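Local atomic coordinates of putative CRISPR-associated endoribonuclease-like protein Cas6 (Pyrococcus furiosus, PDB entry 3UFC), a protein that binds CRISPR RNA and belongs to the Cas6 family, whose active members are endoribonucleases of the prokaryotic CRISPR immune system. Residues Y22-Y27 with I196-Y201; K43-E46 with Y51-F54; E63-P66 with I70-L73. All coordinates share one frame; numbering follows the deposited sequence.

Overall arrangement
Contact 1 ties the start of helix 23-37, in the N-terminal part of the Cas6 chain, to the hairpin of strands 183-197 and 200-213 in the C-terminal part, 169 residues on. Contacts 2 and 3 lie within the chain loop it closes and follow one another there. Contact 2 sits about 15 Å from contact 1, centre to centre, and touches it: Tyr27 and Leu26 pack on Leu45, Glu46 and Phe54. Contact 3 belongs to a small separate sheet, its centre about 19 Å from that of contact 1 and 29 Å from that of contact 2. Contact 1 thus brings the N- and C-terminal parts together, while contacts 2 and 3 each join elements close in sequence within the N-terminal part.

Contact 1 (Y22-Y27 with I196-Y201); sequences YNYELY and IVKDSY
The first turn of helix 23-37 approaches the tight turn between strands 183-197 and 200-213, and the backbones come nearest at Tyr24 and Lys198, whose CA atoms are 5.3 Å apart. One water bridges them: it accepts from Tyr24 N (3.0 Å) and from Lys198 N, and donates to Ile196 O (2.9 Å). Three main-chain groups, among them an amide of the first helical turn, are thereby linked by one molecule. Val197 N bonds to Ser200 O at 2.8 Å, and Lys198 and Asp199 form the two-residue turn of a beta hairpin. Through this contact the N-terminal and C-terminal parts of the Cas6 chain meet. The side chain of Lys198 runs alongside Tyr24 and points the same way. Its CB lies over one face of the ring in a CH-pi contact, 4.0 Å from the centroid and shifted toward the rim near CG. With chi1 at -176° and an extended chain beyond CG, Lys198 follows the ring from CG to CZ, where its CD comes within 4.0 Å of Tyr24 CZ. Deeper in, Val197 CG2 lies 4.4 Å from Asn23 CB, and the Asn23 amide turns to Arg56 and Leu232 O.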
loop_
_atom_site.group_PDB
_atom_site.type_symbol
_atom_site.label_atom_id
_atom_site.label_comp_id
_atom_site.label_asym_id
_atom_site.label_seq_id
_atom_site.Cartn_x
_atom_site.Cartn_y
_atom_site.Cartn_z
ATOM N N TYR A 22 -11.071 -1.913 6.268
ATOM C CA TYR A 22 -10.422 -3.092 6.837
ATOM C C TYR A 22 -8.902 -3.006 6.954
ATOM O O TYR A 22 -8.263 -3.951 7.420
ATOM C CB TYR A 22 -10.787 -4.318 5.989
ATOM C CG TYR A 22 -10.465 -4.129 4.525
ATOM C CD1 TYR A 22 -9.146 -4.174 4.065
ATOM C CD2 TYR A 22 -11.471 -3.837 3.609
ATOM C CE1 TYR A 22 -8.842 -3.929 2.722
ATOM C CE2 TYR A 22 -11.178 -3.591 2.271
ATOM C CZ TYR A 22 -9.865 -3.636 1.834
ATOM O OH TYR A 22 -9.583 -3.365 0.514
ATOM N N ASN A 23 -8.320 -1.883 6.548
ATOM C CA ASN A 23 -6.864 -1.754 6.582
ATOM C C ASN A 23 -6.135 -2.190 7.844
ATOM O O ASN A 23 -5.234 -3.023 7.777
ATOM C CB ASN A 23 -6.443 -0.331 6.221
ATOM C CG ASN A 23 -6.555 -0.064 4.740
ATOM O OD1 ASN A 23 -7.651 0.106 4.211
ATOM N ND2 ASN A 23 -5.414 -0.053 4.053
ATOM N N TYR A 24 -6.508 -1.653 8.999
ATOM C CA TYR A 24 -5.802 -2.028 10.219
ATOM C C TYR A 24 -5.962 -3.501 10.574
ATOM O O TYR A 24 -5.021 -4.128 11.064
ATOM C CB TYR A 24 -6.256 -1.169 11.402
ATOM C CG TYR A 24 -5.346 -1.311 12.595
ATOM C CD1 TYR A 24 -4.037 -0.835 12.552
ATOM C CD2 TYR A 24 -5.783 -1.931 13.762
ATOM C CE1 TYR A 24 -3.182 -0.974 13.642
ATOM C CE2 TYR A 24 -4.935 -2.074 14.862
ATOM C CZ TYR A 24 -3.639 -1.593 14.794
ATOM O OH TYR A 24 -2.798 -1.724 15.877
ATOM N N GLU A 25 -7.150 -4.048 10.338
ATOM C CA GLU A 25 -7.409 -5.454 10.634
ATOM C C GLU A 25 -6.572 -6.361 9.727
ATOM O O GLU A 25 -6.004 -7.354 10.178
ATOM C CB GLU A 25 -8.898 -5.771 10.452
ATOM C CG GLU A 25 -9.266 -7.182 10.892
ATOM C CD GLU A 25 -10.753 -7.479 10.781
ATOM O OE1 GLU A 25 -11.172 -8.558 11.253
ATOM O OE2 GLU A 25 -11.499 -6.645 10.221
ATOM N N LEU A 26 -6.499 -6.010 8.446
ATOM C CA LEU A 26 -5.719 -6.786 7.479
ATOM C C LEU A 26 -4.231 -6.686 7.829
ATOM O O LEU A 26 -3.519 -7.689 7.896
ATOM C CB LEU A 26 -5.978 -6.258 6.063
ATOM C CG LEU A 26 -5.227 -6.921 4.906
ATOM C CD1 LEU A 26 -5.370 -8.442 4.981
ATOM C CD2 LEU A 26 -5.785 -6.391 3.586
ATOM N N TYR A 27 -3.774 -5.460 8.051
ATOM C CA TYR A 27 -2.391 -5.186 8.437
ATOM C C TYR A 27 -1.993 -6.021 9.653
ATOM O O TYR A 27 -0.940 -6.659 9.670
ATOM C CB TYR A 27 -2.259 -3.695 8.775
ATOM C CG TYR A 27 -1.084 -3.328 9.661
ATOM C CD1 TYR A 27 0.220 -3.332 9.169
ATOM C CD2 TYR A 27 -1.289 -2.922 10.981
ATOM C CE1 TYR A 27 1.295 -2.932 9.968
ATOM C CE2 TYR A 27 -0.222 -2.519 11.788
ATOM C CZ TYR A 27 1.063 -2.525 11.274
ATOM O OH TYR A 27 2.112 -2.103 12.052
ATOM N N ILE A 196 -10.999 4.723 7.138
ATOM C CA ILE A 196 -10.734 4.709 8.563
ATOM C C ILE A 196 -9.652 3.664 8.785
ATOM O O ILE A 196 -9.811 2.506 8.403
ATOM C CB ILE A 196 -11.982 4.314 9.379
ATOM C CG1 ILE A 196 -12.976 5.476 9.388
ATOM C CG2 ILE A 196 -11.574 3.917 10.799
ATOM C CD1 ILE A 196 -14.276 5.170 10.104
ATOM N N VAL A 197 -8.544 4.086 9.377
ATOM C CA VAL A 197 -7.443 3.180 9.664
ATOM C C VAL A 197 -7.348 3.113 11.178
ATOM O O VAL A 197 -6.845 4.036 11.823
ATOM C CB VAL A 197 -6.120 3.699 9.078
ATOM C CG1 VAL A 197 -4.993 2.713 9.379
ATOM C CG2 VAL A 197 -6.274 3.902 7.576
ATOM N N LYS A 198 -7.857 2.018 11.728
ATOM C CA LYS A 198 -7.888 1.796 13.164
ATOM C C LYS A 198 -8.905 2.735 13.825
ATOM O O LYS A 198 -10.061 2.365 14.020
ATOM C CB LYS A 198 -6.509 2.012 13.796
ATOM C CG LYS A 198 -6.498 1.686 15.286
ATOM C CD LYS A 198 -5.156 1.967 15.934
ATOM C CE LYS A 198 -5.178 1.569 17.404
ATOM N NZ LYS A 198 -3.893 1.878 18.081
ATOM N N ASP A 199 -8.482 3.954 14.140
ATOM C CA ASP A 199 -9.374 4.903 14.801
ATOM C C ASP A 199 -9.437 6.285 14.158
ATOM O O ASP A 199 -10.134 7.170 14.659
ATOM C CB ASP A 199 -8.952 5.042 16.263
ATOM C CG ASP A 199 -7.478 5.373 16.408
ATOM O OD1 ASP A 199 -6.931 5.194 17.516
ATOM O OD2 ASP A 199 -6.865 5.816 15.412
ATOM N N SER A 200 -8.726 6.475 13.049
ATOM C CA SER A 200 -8.723 7.773 12.385
ATOM C C SER A 200 -8.849 7.696 10.867
ATOM O O SER A 200 -8.393 6.738 10.234
ATOM C CB SER A 200 -7.439 8.528 12.735
ATOM O OG SER A 200 -7.246 8.575 14.138
ATOM N N TYR A 201 -9.473 8.715 10.286
ATOM C CA TYR A 201 -9.629 8.784 8.845
ATOM C C TYR A 201 -8.286 9.124 8.221
ATOM O O TYR A 201 -7.521 9.919 8.763
ATOM C CB TYR A 201 -10.610 9.885 8.441
ATOM C CG TYR A 201 -12.059 9.469 8.328
ATOM C CD1 TYR A 201 -12.431 8.365 7.564
ATOM C CD2 TYR A 201 -13.066 10.217 8.941
ATOM C CE1 TYR A 201 -13.777 8.013 7.407
ATOM C CE2 TYR A 201 -14.413 9.876 8.792
ATOM C CZ TYR A 201 -14.759 8.772 8.022
ATOM O OH TYR A 201 -16.084 8.430 7.866
HETATM O O HOH W 1 -8.894 0.058 9.647
#

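Contact 2 (K43-E46 with Y51-F54); sequences KLLE and YWTF
This is a contact between a short helix, 42-46, and the chain that leads into strand 53-59, an outermost strand of the five-stranded antiparallel sheet; it is made of one indole hydrogen bond and two CH-pi contacts. Leu44 and Leu45 of the helix face Tyr51 and Trp52. Trp52 NE1 donates to Leu45 O at 2.9 Å, almost straight with an N-H...O angle of 174°. The bond uses a lone pair in the carbonyl plane, and the oxygen lies in the plane of the indole, so the bond helps to fix how the ring is turned. Asn231 ND2 gives Leu45 O a second bond. Leu45 also brings its CD1 over a face of the same indole, 4.0 Å from the centroid of the five-membered ring, and thus holds Trp52 both from the edge and from above. In this ferredoxin-like domain the indole lies between strand 77-83, where it touches Ile81 and Ser83, and helices 23-37 and 86-98, where it meets Ile30 and Ile92. Leu44 treats Tyr51 in a similar way: CD2 sits over one ring face, 4.2 Å from the centroid and shifted toward CE2, as the two side chains cross. A water 2.7 Å from Leu44 O accepts from Tyr51 N at 2.8 Å, linking the backbones beside the ring edge. The Tyr51 hydroxyl makes a weak hydrogen bond to Glu172.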
loop_
_atom_site.group_PDB
_atom_site.type_symbol
_atom_site.label_atom_id
_atom_site.label_comp_id
_atom_site.label_asym_id
_atom_site.label_seq_id
_atom_site.Cartn_x
_atom_site.Cartn_y
_atom_site.Cartn_z
ATOM N N LYS A 43 9.321 -5.608 13.920
ATOM C CA LYS A 43 9.721 -4.212 14.082
ATOM C C LYS A 43 9.767 -3.503 12.727
ATOM O O LYS A 43 9.426 -2.325 12.625
ATOM C CB LYS A 43 11.095 -4.120 14.758
ATOM C CG LYS A 43 12.247 -4.650 13.918
ATOM C CD LYS A 43 13.591 -4.447 14.609
ATOM C CE LYS A 43 13.795 -5.438 15.744
ATOM N NZ LYS A 43 13.961 -6.832 15.232
ATOM N N LEU A 44 10.192 -4.219 11.690
ATOM C CA LEU A 44 10.258 -3.639 10.350
ATOM C C LEU A 44 8.853 -3.474 9.787
ATOM O O LEU A 44 8.532 -2.471 9.148
ATOM C CB LEU A 44 11.076 -4.534 9.416
ATOM C CG LEU A 44 12.493 -4.893 9.860
ATOM C CD1 LEU A 44 13.200 -5.630 8.725
ATOM C CD2 LEU A 44 13.259 -3.626 10.236
ATOM N N LEU A 45 8.019 -4.478 10.024
ATOM C CA LEU A 45 6.646 -4.466 9.546
ATOM C C LEU A 45 5.809 -3.345 10.147
ATOM O O LEU A 45 4.966 -2.766 9.460
ATOM C CB LEU A 45 5.982 -5.810 9.853
ATOM C CG LEU A 45 5.845 -6.872 8.757
ATOM C CD1 LEU A 45 6.973 -6.789 7.757
ATOM C CD2 LEU A 45 5.783 -8.246 9.424
ATOM N N GLU A 46 6.050 -3.034 11.420
ATOM C CA GLU A 46 5.285 -2.003 12.122
ATOM C C GLU A 46 5.878 -0.597 12.062
ATOM O O GLU A 46 5.242 0.366 12.492
ATOM C CB GLU A 46 5.100 -2.400 13.595
ATOM C CG GLU A 46 4.503 -3.787 13.804
ATOM C CD GLU A 46 4.114 -4.052 15.253
ATOM O OE1 GLU A 46 4.914 -3.723 16.154
ATOM O OE2 GLU A 46 3.010 -4.595 15.487
ATOM N N TYR A 51 8.602 -0.115 5.444
ATOM C CA TYR A 51 9.563 -1.065 4.894
ATOM C C TYR A 51 8.879 -1.968 3.879
ATOM O O TYR A 51 9.515 -2.830 3.274
ATOM C CB TYR A 51 10.169 -1.934 6.001
ATOM C CG TYR A 51 11.240 -1.246 6.815
ATOM C CD1 TYR A 51 10.918 -0.273 7.763
ATOM C CD2 TYR A 51 12.580 -1.574 6.637
ATOM C CE1 TYR A 51 11.918 0.355 8.517
ATOM C CE2 TYR A 51 13.580 -0.956 7.379
ATOM C CZ TYR A 51 13.245 0.003 8.315
ATOM O OH TYR A 51 14.245 0.600 9.042
ATOM N N TRP A 52 7.577 -1.767 3.698
ATOM C CA TRP A 52 6.805 -2.563 2.750
ATOM C C TRP A 52 5.473 -1.878 2.504
ATOM O O TRP A 52 5.170 -0.851 3.119
ATOM C CB TRP A 52 6.556 -3.972 3.310
ATOM C CG TRP A 52 5.702 -3.987 4.559
ATOM C CD1 TRP A 52 5.973 -3.361 5.745
ATOM C CD2 TRP A 52 4.449 -4.664 4.741
ATOM N NE1 TRP A 52 4.965 -3.607 6.654
ATOM C CE2 TRP A 52 4.019 -4.404 6.064
ATOM C CE3 TRP A 52 3.646 -5.466 3.914
ATOM C CZ2 TRP A 52 2.821 -4.919 6.580
ATOM C CZ3 TRP A 52 2.453 -5.976 4.428
ATOM C CH2 TRP A 52 2.055 -5.698 5.752
ATOM N N THR A 53 4.677 -2.451 1.610
ATOM C CA THR A 53 3.364 -1.906 1.299
ATOM C C THR A 53 2.447 -3.024 0.831
ATOM O O THR A 53 2.905 -4.128 0.533
ATOM C CB THR A 53 3.445 -0.846 0.167
ATOM O OG1 THR A 53 2.136 -0.351 -0.118
ATOM C CG2 THR A 53 4.010 -1.455 -1.113
ATOM N N PHE A 54 1.150 -2.747 0.810
ATOM C CA PHE A 54 0.194 -3.707 0.289
ATOM C C PHE A 54 -0.983 -2.957 -0.302
ATOM O O PHE A 54 -1.245 -1.805 0.045
ATOM C CB PHE A 54 -0.238 -4.765 1.332
ATOM C CG PHE A 54 -1.026 -4.238 2.512
ATOM C CD1 PHE A 54 -0.381 -3.869 3.689
ATOM C CD2 PHE A 54 -2.420 -4.230 2.485
ATOM C CE1 PHE A 54 -1.114 -3.509 4.833
ATOM C CE2 PHE A 54 -3.166 -3.873 3.620
ATOM C CZ PHE A 54 -2.508 -3.513 4.796
HETATM O O HOH W 2 7.092 -0.593 7.749
#

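Contact 3 (E63-P66 with I70-L73); sequences EIIP and IKIL
Lys71 N donates to Glu63 O at 2.8 Å, the shorter of two backbone bonds that pair these residues. The return bond, from Glu63 N to Lys71 O, is 3.0 Å long and more bent, with an N-H...O angle of 142°. Glu63 and Lys71 also run their extended side chains off the same face of the sheet, side by side. Their charged ends do not quite meet: Glu63 OE2 and Lys71 NZ stay 4.3 Å apart, and a water closes the gap, donating to Glu63 OE2 and accepting from Lys71 NZ at 2.9 Å. The opposite charges probably still attract across this exposed surface. Methyl groups come in on both sides of the pair. Ile65 CD1 presses against Lys71 CB at 3.5 Å, tighter than usual for two carbons, whereas Leu73 CD1 meets Glu63 CB at 4.0 Å. Ile64 and Ile70, the neighbouring non-hydrogen-bonded pair, occupy the other face and lie alongside each other. With chi2 at -62°, the Ile64 chain bends and brings CD1 to 4.1 Å from Ile70 CG1; Phe20 touches both isoleucines. Ile70 also pairs through its backbone with Ile18, which puts strand 69-72 in the middle of a three-stranded sheet with 17-18 and 62-65. The N-to-C directions of residues 63-65 and 70-72 make 139°, well short of the 180° of an exactly antiparallel pair, as in a twisted beta hairpin.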
loop_
_atom_site.group_PDB
_atom_site.type_symbol
_atom_site.label_atom_id
_atom_site.label_comp_id
_atom_site.label_asym_id
_atom_site.label_seq_id
_atom_site.Cartn_x
_atom_site.Cartn_y
_atom_site.Cartn_z
ATOM N N GLU A 63 -19.842 -4.594 -5.750
ATOM C CA GLU A 63 -20.965 -3.673 -5.688
ATOM C C GLU A 63 -20.902 -2.909 -4.369
ATOM O O GLU A 63 -20.887 -3.510 -3.293
ATOM C CB GLU A 63 -22.292 -4.429 -5.788
ATOM C CG GLU A 63 -23.510 -3.517 -5.835
ATOM C CD GLU A 63 -24.817 -4.279 -5.960
ATOM O OE1 GLU A 63 -25.879 -3.624 -6.012
ATOM O OE2 GLU A 63 -24.786 -5.528 -6.004
ATOM N N ILE A 64 -20.849 -1.584 -4.458
ATOM C CA ILE A 64 -20.791 -0.747 -3.267
ATOM C C ILE A 64 -22.180 -0.614 -2.651
ATOM O O ILE A 64 -23.106 -0.111 -3.287
ATOM C CB ILE A 64 -20.268 0.672 -3.594
ATOM C CG1 ILE A 64 -18.849 0.595 -4.165
ATOM C CG2 ILE A 64 -20.292 1.535 -2.340
ATOM C CD1 ILE A 64 -17.829 0.004 -3.215
ATOM N N ILE A 65 -22.318 -1.076 -1.413
ATOM C CA ILE A 65 -23.586 -0.994 -0.703
ATOM C C ILE A 65 -23.454 0.084 0.367
ATOM O O ILE A 65 -22.918 -0.167 1.447
ATOM C CB ILE A 65 -23.938 -2.326 -0.014
ATOM C CG1 ILE A 65 -23.946 -3.460 -1.040
ATOM C CG2 ILE A 65 -25.300 -2.220 0.652
ATOM C CD1 ILE A 65 -24.215 -4.824 -0.436
ATOM N N PRO A 66 -23.936 1.302 0.075
ATOM C CA PRO A 66 -23.865 2.417 1.026
ATOM C C PRO A 66 -24.251 2.007 2.445
ATOM O O PRO A 66 -25.279 1.361 2.657
ATOM C CB PRO A 66 -24.831 3.432 0.426
ATOM C CG PRO A 66 -24.643 3.217 -1.045
ATOM C CD PRO A 66 -24.644 1.706 -1.153
ATOM N N ILE A 70 -18.519 -3.453 0.900
ATOM C CA ILE A 70 -18.322 -3.901 -0.472
ATOM C C ILE A 70 -18.909 -5.298 -0.641
ATOM O O ILE A 70 -18.546 -6.221 0.087
ATOM C CB ILE A 70 -16.817 -3.952 -0.826
ATOM C CG1 ILE A 70 -16.153 -2.618 -0.477
ATOM C CG2 ILE A 70 -16.642 -4.247 -2.305
ATOM C CD1 ILE A 70 -14.640 -2.625 -0.629
ATOM N N LYS A 71 -19.827 -5.446 -1.591
ATOM C CA LYS A 71 -20.443 -6.743 -1.846
ATOM C C LYS A 71 -19.638 -7.473 -2.912
ATOM O O LYS A 71 -19.524 -7.010 -4.047
ATOM C CB LYS A 71 -21.889 -6.575 -2.312
ATOM C CG LYS A 71 -22.616 -7.897 -2.511
ATOM C CD LYS A 71 -24.048 -7.680 -2.971
ATOM C CE LYS A 71 -24.774 -9.003 -3.160
ATOM N NZ LYS A 71 -26.194 -8.799 -3.571
ATOM N N ILE A 72 -19.074 -8.613 -2.530
ATOM C CA ILE A 72 -18.260 -9.423 -3.431
ATOM C C ILE A 72 -19.131 -10.270 -4.355
ATOM O O ILE A 72 -19.865 -11.144 -3.898
ATOM C CB ILE A 72 -17.332 -10.348 -2.620
ATOM C CG1 ILE A 72 -16.400 -9.497 -1.754
ATOM C CG2 ILE A 72 -16.536 -11.248 -3.558
ATOM C CD1 ILE A 72 -15.581 -10.286 -0.767
ATOM N N LEU A 73 -19.041 -10.010 -5.656
ATOM C CA LEU A 73 -19.828 -10.742 -6.642
ATOM C C LEU A 73 -18.955 -11.663 -7.490
ATOM O O LEU A 73 -19.330 -12.025 -8.605
ATOM C CB LEU A 73 -20.560 -9.760 -7.563
ATOM C CG LEU A 73 -21.466 -8.708 -6.915
ATOM C CD1 LEU A 73 -21.995 -7.780 -7.992
ATOM C CD2 LEU A 73 -22.609 -9.380 -6.175
HETATM O O HOH W 3 -26.772 -6.006 -3.736
#